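Local coordinates for GCN5-related N-acetyltransferase (Streptococcus suis, PDB 3G3S), which probably transfers an acetyl group from acetyl-coenzyme A to an amine, in the manner of GCN5-related N-acetyltransferases, at residues P40-L44 / F55-H61; I129-Y134 / D152-L157; F156-G162 / A175-S180. All blocks are in the same frame, centred on the assembly; numbering follows the deposited sequence.

How the interactions relate
Along the chain the three contacts come in series. Interaction 1 pairs strands 42-48 and 52-58 near one end of the long mixed sheet. Interactions 2 and 3 lie on the other side of the chain's centre, their centres about 34 Å and 28 Å from that of interaction 1. These two are neighbours, with centres about 9 Å apart; they share F156 and L157 of helix 153-159, and I129 N lies 2.8 Å from G162 O, a probable hydrogen bond. Interaction 2 packs this helix on helix 131-139, and interaction 3 ties its end to strand 170-181. Interactions 1 and 3 both reach the mixed sheet, with nearest atoms about 7 Å apart, so one sheet joins the hairpin to the helix-covered region.

Interaction 1: P40-L44 / F55-H61; sequences PQSAL and FLAGQPH
A43 and A57 form the central hydrogen-bonded pair of this antiparallel contact: A43 N gives to A57 O at 2.9 Å, and A57 N gives back to A43 O at 2.8 Å. The two strands, 42-48 and 52-58, are the arms of a beta hairpin, joined here at the end away from its turn. L44 with L56 is a non-hydrogen-bonded pair whose side chains run side by side and point the same way, L44 CD1 touching L56 CD2 at 3.5 Å. L44 reaches across because its CG stands anti to the backbone N (chi1 170°). Between the bonded positions CA-H...O contacts help close the seam, among them L44 CA to F55 O at 3.4 Å. Beyond the strand, Q59 N donates to Q41 O at 2.9 Å and carries the ladder one bond further. G58, the last residue of the strand, has a positive phi of 84°, and its CA lies 3.4 Å from Q41 O. S42 OG points at Q59 O, though so closely that the exact length is doubtful, and S42 CB packs on H61 CB at 3.7 Å. In the next shell, D35 OD1 accepts from both Q41 N and S42 N, while H61 ND1 caps D63 N at the start of helix 62-68. Helix 62-68 lies against L44 and L56, and helix 80-90 against L56; F13 of helix 2-13 meets A43 and A57 on the other face. Chemically, the hairpin is a polar backbone seam between two apolar faces, which suits a sheet packed between helices.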
loop_
_atom_site.group_PDB
_atom_site.type_symbol
_atom_site.label_atom_id
_atom_site.label_comp_id
_atom_site.label_asym_id
_atom_site.label_seq_id
_atom_site.Cartn_x
_atom_site.Cartn_y
_atom_site.Cartn_z
ATOM N N PRO A 40 14.765 -8.187 14.000
ATOM C CA PRO A 40 15.411 -7.213 13.129
ATOM C C PRO A 40 15.854 -5.958 13.844
ATOM O O PRO A 40 15.021 -5.288 14.464
ATOM C CB PRO A 40 14.306 -6.854 12.138
ATOM C CG PRO A 40 13.055 -7.118 12.851
ATOM C CD PRO A 40 13.337 -8.328 13.681
ATOM N N GLN A 41 17.153 -5.652 13.774
ATOM C CA GLN A 41 17.708 -4.431 14.350
ATOM C C GLN A 41 18.370 -3.535 13.287
ATOM O O GLN A 41 18.696 -2.391 13.555
ATOM C CB GLN A 41 18.785 -4.754 15.367
ATOM C CG GLN A 41 18.440 -5.624 16.558
ATOM C CD GLN A 41 19.683 -5.791 17.466
ATOM O OE1 GLN A 41 20.192 -4.807 18.020
ATOM N NE2 GLN A 41 20.182 -7.030 17.594
ATOM N N SER A 42 18.606 -4.098 12.111
ATOM C CA SER A 42 19.281 -3.457 11.012
ATOM C C SER A 42 18.533 -3.822 9.738
ATOM O O SER A 42 18.099 -4.932 9.585
ATOM C CB SER A 42 20.747 -3.923 10.960
ATOM O OG SER A 42 21.408 -3.661 12.203
ATOM N N ALA A 43 18.355 -2.868 8.834
ATOM C CA ALA A 43 17.661 -3.130 7.596
ATOM C C ALA A 43 18.231 -2.336 6.403
ATOM O O ALA A 43 18.900 -1.309 6.543
ATOM C CB ALA A 43 16.141 -2.853 7.759
ATOM N N LEU A 44 17.925 -2.860 5.226
ATOM C CA LEU A 44 18.359 -2.350 3.945
ATOM C C LEU A 44 17.174 -2.329 2.997
ATOM O O LEU A 44 16.508 -3.335 2.791
ATOM C CB LEU A 44 19.437 -3.256 3.332
ATOM C CG LEU A 44 19.842 -3.010 1.874
ATOM C CD1 LEU A 44 20.574 -1.669 1.673
ATOM C CD2 LEU A 44 20.727 -4.172 1.390
ATOM N N PHE A 55 19.276 2.080 0.986
ATOM C CA PHE A 55 19.005 2.886 2.175
ATOM C C PHE A 55 19.181 2.021 3.379
ATOM O O PHE A 55 18.477 1.025 3.540
ATOM C CB PHE A 55 17.604 3.449 2.162
ATOM C CG PHE A 55 17.384 4.485 1.098
ATOM C CD1 PHE A 55 16.979 4.116 -0.175
ATOM C CD2 PHE A 55 17.606 5.821 1.378
ATOM C CE1 PHE A 55 16.752 5.083 -1.142
ATOM C CE2 PHE A 55 17.390 6.811 0.400
ATOM C CZ PHE A 55 16.974 6.440 -0.843
ATOM N N LEU A 56 20.066 2.450 4.267
ATOM C CA LEU A 56 20.475 1.631 5.414
ATOM C C LEU A 56 19.960 2.139 6.755
ATOM O O LEU A 56 20.374 3.181 7.192
ATOM C CB LEU A 56 21.996 1.622 5.426
ATOM C CG LEU A 56 22.590 0.988 4.160
ATOM C CD1 LEU A 56 23.971 1.660 3.846
ATOM C CD2 LEU A 56 22.610 -0.527 4.325
ATOM N N ALA A 57 19.112 1.367 7.430
ATOM C CA ALA A 57 18.501 1.804 8.693
ATOM C C ALA A 57 18.814 0.896 9.916
ATOM O O ALA A 57 19.233 -0.281 9.796
ATOM C CB ALA A 57 17.003 1.946 8.494
ATOM N N GLY A 58 18.659 1.480 11.103
ATOM C CA GLY A 58 18.881 0.748 12.346
ATOM C C GLY A 58 20.350 0.711 12.759
ATOM O O GLY A 58 21.101 1.615 12.480
ATOM N N GLN A 59 20.734 -0.315 13.509
ATOM C CA GLN A 59 22.098 -0.460 13.911
ATOM C C GLN A 59 22.920 -0.799 12.678
ATOM O O GLN A 59 22.440 -1.518 11.794
ATOM C CB GLN A 59 22.235 -1.574 14.966
ATOM C CG GLN A 59 21.538 -1.251 16.277
ATOM C CD GLN A 59 22.110 -0.011 16.994
ATOM O OE1 GLN A 59 23.325 0.223 17.001
ATOM N NE2 GLN A 59 21.229 0.777 17.609
ATOM N N PRO A 60 24.149 -0.262 12.594
ATOM C CA PRO A 60 25.056 -0.581 11.486
ATOM C C PRO A 60 25.357 -2.045 11.527
ATOM O O PRO A 60 25.502 -2.595 12.615
ATOM C CB PRO A 60 26.323 0.212 11.799
ATOM C CG PRO A 60 25.895 1.247 12.746
ATOM C CD PRO A 60 24.747 0.695 13.533
ATOM N N HIS A 61 25.387 -2.658 10.353
ATOM C CA HIS A 61 25.600 -4.082 10.195
ATOM C C HIS A 61 26.361 -4.374 8.897
ATOM O O HIS A 61 25.868 -4.105 7.816
ATOM C CB HIS A 61 24.265 -4.813 10.166
ATOM C CG HIS A 61 24.402 -6.252 10.512
ATOM N ND1 HIS A 61 25.017 -7.153 9.675
ATOM C CD2 HIS A 61 24.087 -6.931 11.635
ATOM C CE1 HIS A 61 25.050 -8.336 10.259
ATOM N NE2 HIS A 61 24.483 -8.233 11.444
#

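Interaction 2: I129-Y134 / D152-L157; sequences IDRNLY and DVEQFL
V153 lies over the ring of Y134 where two helices, 131-139 and 153-159, pack through their first turns, each started by an aspartate N-cap. V153 CA stands 3.7 Å from the centroid of the Y134 ring and 13° off its normal, a CH-pi contact over the face, and V153 CB adds a touch on CD1. Y134 and F156 slide past each other in opposite directions, with Y134 CE2 3.8 Å from F156 CB and the ring planes at 44°. I129 crosses F156 at about a right angle, its CG2 meeting F156 CE2 at 3.6 Å. The methyl L157 CD2 rests near I129 O.

One charged link spans the helices on the outer side. R131 NH1 donates to E154 OE2 at 3.0 Å along a nearly straight line of 168°, within the guanidinium plane but from well above the carboxylate plane; NH2 adds a weak bond to OE1. A bend at chi3 of R131 and another at chi2 of E154 turn these ends toward each other, and V153 CG2 lies over one guanidinium face. Both residues are exposed, so the bridge is probably softened by solvent.

The caps hold the helix starts: D130 OD1 accepts from L133 N, and D152 OD1 from Q155 N at 2.8 Å. Deeper in, I129 rests on S176 of strand 170-181 and on V164 of strand 162-167, which places the helix pair on the sheet. At the far end of the tyrosine, Y134 OH lies against the peptide between the second cap and its helix, 3.3 Å from D152 C.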
loop_
_atom_site.group_PDB
_atom_site.type_symbol
_atom_site.label_atom_id
_atom_site.label_comp_id
_atom_site.label_asym_id
_atom_site.label_seq_id
_atom_site.Cartn_x
_atom_site.Cartn_y
_atom_site.Cartn_z
ATOM N N ILE A 129 6.945 9.000 -22.952
ATOM C CA ILE A 129 7.633 7.759 -23.240
ATOM C C ILE A 129 6.594 6.691 -23.468
ATOM O O ILE A 129 5.725 6.500 -22.629
ATOM C CB ILE A 129 8.568 7.328 -22.082
ATOM C CG1 ILE A 129 9.727 8.322 -21.920
ATOM C CG2 ILE A 129 9.110 5.926 -22.325
ATOM C CD1 ILE A 129 10.502 8.176 -20.578
ATOM N N ASP A 130 6.668 6.044 -24.631
ATOM C CA ASP A 130 5.770 4.958 -25.018
ATOM C C ASP A 130 6.631 3.706 -25.189
ATOM O O ASP A 130 7.795 3.711 -24.844
ATOM C CB ASP A 130 4.975 5.319 -26.300
ATOM C CG ASP A 130 5.886 5.653 -27.484
ATOM O OD1 ASP A 130 7.118 5.459 -27.364
ATOM O OD2 ASP A 130 5.383 6.127 -28.525
ATOM N N ARG A 131 6.059 2.645 -25.728
ATOM C CA ARG A 131 6.744 1.372 -25.886
ATOM C C ARG A 131 8.045 1.479 -26.689
ATOM O O ARG A 131 9.054 0.871 -26.318
ATOM C CB ARG A 131 5.744 0.398 -26.523
ATOM C CG ARG A 131 6.210 -1.026 -26.760
ATOM C CD ARG A 131 5.034 -1.894 -27.256
ATOM N NE ARG A 131 3.944 -1.940 -26.272
ATOM C CZ ARG A 131 3.843 -2.820 -25.270
ATOM N NH1 ARG A 131 4.750 -3.783 -25.110
ATOM N NH2 ARG A 131 2.815 -2.735 -24.424
ATOM N N ASN A 132 8.033 2.251 -27.768
ATOM C CA ASN A 132 9.231 2.394 -28.608
ATOM C C ASN A 132 10.310 3.273 -27.986
ATOM O O ASN A 132 11.490 2.949 -28.080
ATOM C CB ASN A 132 8.858 2.881 -30.020
ATOM C CG ASN A 132 8.224 1.785 -30.871
ATOM O OD1 ASN A 132 7.929 0.687 -30.390
ATOM N ND2 ASN A 132 8.027 2.079 -32.153
ATOM N N LEU A 133 9.914 4.372 -27.352
ATOM C CA LEU A 133 10.869 5.246 -26.665
ATOM C C LEU A 133 11.462 4.579 -25.450
ATOM O O LEU A 133 12.616 4.826 -25.140
ATOM C CB LEU A 133 10.225 6.566 -26.318
ATOM C CG LEU A 133 9.964 7.398 -27.572
ATOM C CD1 LEU A 133 9.117 8.604 -27.261
ATOM C CD2 LEU A 133 11.284 7.814 -28.198
ATOM N N TYR A 134 10.679 3.742 -24.772
ATOM C CA TYR A 134 11.217 2.923 -23.684
ATOM C C TYR A 134 12.494 2.225 -24.184
ATOM O O TYR A 134 13.572 2.363 -23.599
ATOM C CB TYR A 134 10.172 1.897 -23.224
ATOM C CG TYR A 134 10.674 0.818 -22.271
ATOM C CD1 TYR A 134 11.200 -0.363 -22.764
ATOM C CD2 TYR A 134 10.600 0.980 -20.888
ATOM C CE1 TYR A 134 11.665 -1.349 -21.922
ATOM C CE2 TYR A 134 11.073 -0.005 -20.025
ATOM C CZ TYR A 134 11.593 -1.169 -20.557
ATOM O OH TYR A 134 12.078 -2.170 -19.753
ATOM N N ASP A 152 10.191 -4.515 -17.048
ATOM C CA ASP A 152 10.019 -4.545 -18.497
ATOM C C ASP A 152 9.140 -3.378 -18.903
ATOM O O ASP A 152 8.660 -2.640 -18.045
ATOM C CB ASP A 152 9.403 -5.865 -18.953
ATOM C CG ASP A 152 8.086 -6.182 -18.271
ATOM O OD1 ASP A 152 7.431 -5.285 -17.703
ATOM O OD2 ASP A 152 7.685 -7.361 -18.329
ATOM N N VAL A 153 8.927 -3.227 -20.205
ATOM C CA VAL A 153 8.100 -2.146 -20.760
ATOM C C VAL A 153 6.667 -2.122 -20.196
ATOM O O VAL A 153 6.067 -1.060 -19.975
ATOM C CB VAL A 153 8.096 -2.225 -22.312
ATOM C CG1 VAL A 153 7.480 -3.530 -22.784
ATOM C CG2 VAL A 153 7.385 -1.021 -22.925
ATOM N N GLU A 154 6.138 -3.310 -19.944
ATOM C CA GLU A 154 4.801 -3.489 -19.440
ATOM C C GLU A 154 4.690 -2.880 -18.045
ATOM O O GLU A 154 3.766 -2.112 -17.761
ATOM C CB GLU A 154 4.462 -4.996 -19.385
ATOM C CG GLU A 154 4.746 -5.792 -20.693
ATOM C CD GLU A 154 3.898 -5.332 -21.836
ATOM O OE1 GLU A 154 2.990 -4.506 -21.597
ATOM O OE2 GLU A 154 4.104 -5.827 -22.964
ATOM N N GLN A 155 5.632 -3.219 -17.173
ATOM C CA GLN A 155 5.658 -2.626 -15.848
ATOM C C GLN A 155 5.893 -1.101 -15.942
ATOM O O GLN A 155 5.212 -0.315 -15.268
ATOM C CB GLN A 155 6.726 -3.284 -14.995
ATOM C CG GLN A 155 6.508 -3.039 -13.515
ATOM C CD GLN A 155 7.647 -3.511 -12.647
ATOM O OE1 GLN A 155 8.819 -3.201 -12.898
ATOM N NE2 GLN A 155 7.304 -4.182 -11.567
ATOM N N PHE A 156 6.821 -0.661 -16.795
ATOM C CA PHE A 156 7.062 0.771 -16.905
ATOM C C PHE A 156 5.800 1.490 -17.332
ATOM O O PHE A 156 5.435 2.482 -16.736
ATOM C CB PHE A 156 8.167 1.131 -17.887
ATOM C CG PHE A 156 8.326 2.609 -18.040
ATOM C CD1 PHE A 156 9.028 3.329 -17.085
ATOM C CD2 PHE A 156 7.727 3.289 -19.098
ATOM C CE1 PHE A 156 9.160 4.698 -17.169
ATOM C CE2 PHE A 156 7.856 4.674 -19.205
ATOM C CZ PHE A 156 8.554 5.379 -18.215
ATOM N N LEU A 157 5.127 0.989 -18.359
ATOM C CA LEU A 157 3.897 1.649 -18.813
ATOM C C LEU A 157 2.777 1.572 -17.765
ATOM O O LEU A 157 1.992 2.483 -17.628
ATOM C CB LEU A 157 3.434 1.061 -20.158
ATOM C CG LEU A 157 4.277 1.405 -21.384
ATOM C CD1 LEU A 157 3.737 0.732 -22.630
ATOM C CD2 LEU A 157 4.345 2.913 -21.585
#

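Interaction 3: F156-G162 / A175-S180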
loop_
_atom_site.group_PDB
_atom_site.type_symbol
_atom_site.label_atom_id
_atom_site.label_comp_id
_atom_site.label_asym_id
_atom_site.label_seq_id
_atom_site.Cartn_x
_atom_site.Cartn_y
_atom_site.Cartn_z
ATOM N N PHE A 156 6.821 -0.661 -16.795
ATOM C CA PHE A 156 7.062 0.771 -16.905
ATOM C C PHE A 156 5.800 1.490 -17.332
ATOM O O PHE A 156 5.435 2.482 -16.736
ATOM C CB PHE A 156 8.167 1.131 -17.887
ATOM C CG PHE A 156 8.326 2.609 -18.040
ATOM C CD1 PHE A 156 9.028 3.329 -17.085
ATOM C CD2 PHE A 156 7.727 3.289 -19.098
ATOM C CE1 PHE A 156 9.160 4.698 -17.169
ATOM C CE2 PHE A 156 7.856 4.674 -19.205
ATOM C CZ PHE A 156 8.554 5.379 -18.215
ATOM N N LEU A 157 5.127 0.989 -18.359
ATOM C CA LEU A 157 3.897 1.649 -18.813
ATOM C C LEU A 157 2.777 1.572 -17.765
ATOM O O LEU A 157 1.992 2.483 -17.628
ATOM C CB LEU A 157 3.434 1.061 -20.158
ATOM C CG LEU A 157 4.277 1.405 -21.384
ATOM C CD1 LEU A 157 3.737 0.732 -22.630
ATOM C CD2 LEU A 157 4.345 2.913 -21.585
ATOM N N ASP A 158 2.727 0.498 -16.992
ATOM C CA ASP A 158 1.710 0.350 -15.982
ATOM C C ASP A 158 1.935 1.264 -14.773
ATOM O O ASP A 158 1.020 2.004 -14.359
ATOM C CB ASP A 158 1.700 -1.105 -15.540
ATOM C CG ASP A 158 0.561 -1.425 -14.605
ATOM O OD1 ASP A 158 -0.528 -0.799 -14.729
ATOM O OD2 ASP A 158 0.758 -2.323 -13.750
ATOM N N LEU A 159 3.157 1.239 -14.228
ATOM C CA LEU A 159 3.503 1.956 -12.989
ATOM C C LEU A 159 4.367 3.208 -13.136
ATOM O O LEU A 159 4.424 4.027 -12.217
ATOM C CB LEU A 159 4.257 1.002 -12.054
ATOM C CG LEU A 159 3.605 -0.350 -11.722
ATOM C CD1 LEU A 159 4.478 -1.091 -10.698
ATOM C CD2 LEU A 159 2.206 -0.180 -11.190
ATOM N N GLY A 160 5.069 3.337 -14.252
ATOM C CA GLY A 160 5.968 4.457 -14.451
ATOM C C GLY A 160 5.332 5.530 -15.301
ATOM O O GLY A 160 4.227 5.369 -15.808
ATOM N N LEU A 161 6.064 6.620 -15.475
ATOM C CA LEU A 161 5.615 7.750 -16.252
ATOM C C LEU A 161 6.858 8.560 -16.628
ATOM O O LEU A 161 7.759 8.783 -15.792
ATOM C CB LEU A 161 4.655 8.609 -15.421
ATOM C CG LEU A 161 4.077 9.844 -16.126
ATOM C CD1 LEU A 161 3.206 9.387 -17.285
ATOM C CD2 LEU A 161 3.304 10.714 -15.158
ATOM N N GLY A 162 6.914 9.000 -17.881
ATOM C CA GLY A 162 8.032 9.812 -18.304
ATOM C C GLY A 162 7.856 10.466 -19.642
ATOM O O GLY A 162 6.951 10.129 -20.409
ATOM N N ALA A 175 12.790 13.313 -18.629
ATOM C CA ALA A 175 12.410 13.378 -17.219
ATOM C C ALA A 175 11.456 12.232 -17.031
ATOM O O ALA A 175 10.440 12.154 -17.719
ATOM C CB ALA A 175 11.741 14.679 -16.877
ATOM N N SER A 176 11.775 11.315 -16.131
ATOM C CA SER A 176 10.963 10.104 -15.986
ATOM C C SER A 176 10.977 9.557 -14.573
ATOM O O SER A 176 11.674 10.056 -13.701
ATOM C CB SER A 176 11.451 9.022 -16.977
ATOM O OG SER A 176 10.681 7.837 -16.933
ATOM N N SER A 177 10.151 8.548 -14.353
ATOM C CA SER A 177 10.037 7.950 -13.066
ATOM C C SER A 177 11.170 6.948 -12.841
ATOM O O SER A 177 11.198 5.918 -13.491
ATOM C CB SER A 177 8.702 7.234 -12.952
ATOM O OG SER A 177 8.507 6.387 -14.055
ATOM N N TYR A 178 12.092 7.278 -11.943
ATOM C CA TYR A 178 13.140 6.327 -11.526
ATOM C C TYR A 178 12.510 5.182 -10.710
ATOM O O TYR A 178 12.970 3.990 -10.712
ATOM C CB TYR A 178 14.135 7.069 -10.653
ATOM C CG TYR A 178 15.356 6.248 -10.221
ATOM C CD1 TYR A 178 16.498 6.177 -11.040
ATOM C CD2 TYR A 178 15.392 5.609 -9.003
ATOM C CE1 TYR A 178 17.627 5.447 -10.643
ATOM C CE2 TYR A 178 16.528 4.861 -8.601
ATOM C CZ TYR A 178 17.633 4.796 -9.423
ATOM O OH TYR A 178 18.740 4.071 -9.013
ATOM N N ALA A 179 11.466 5.568 -9.982
ATOM C CA ALA A 179 10.646 4.706 -9.170
ATOM C C ALA A 179 9.251 5.337 -9.022
ATOM O O ALA A 179 9.021 6.535 -9.308
ATOM C CB ALA A 179 11.284 4.493 -7.794
ATOM N N SER A 180 8.355 4.488 -8.553
ATOM C CA SER A 180 6.943 4.771 -8.304
ATOM C C SER A 180 6.550 4.238 -6.943
ATOM O O SER A 180 7.026 3.164 -6.524
ATOM C CB SER A 180 6.069 4.022 -9.315
ATOM O OG SER A 180 6.445 4.286 -10.623
#
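F156 turns the edge of its ring to S176 OG, which lies 3.5 Å from CZ and near the ring plane. That hydroxyl has its own hydrogen-bond partner in L146 O. Three residues on, the helix is ending, and L159 O accepts from S180 OG at 2.6 Å, a bond arriving from above the carbonyl plane rather than on a lone pair; Y150 OH pairs with the same OG and, weakly, with S177 OG. G160 leaves helical geometry while its N still closes the last turn on F156 O. Its CA lies 3.2 Å from S177 OG and over the rim of one F156 face, a tight fit between serine and ring. L161 then binds S177 through both backbone polar atoms. L161 N gives to S177 OG at 2.8 Å, nearly straight at 167°, and L161 O takes S177 N at 2.8 Å, more bent at 130°. S177 meets the amide because its OG sits between backbone N and carbonyl carbon (chi1 50°). G162 finishes the segment as a non-hydrogen-bonded antiparallel partner of S176, its CA 3.4 Å from A175 O. Here helix 153-159 hands over to strand 162-167, the first arm of an antiparallel hairpin with strand 170-181. L161 and A175 pack on helix 200-214, S177 and S180 touch I185 of strand 184-191, and I129, just ahead of helix 131-139, bonds to G162.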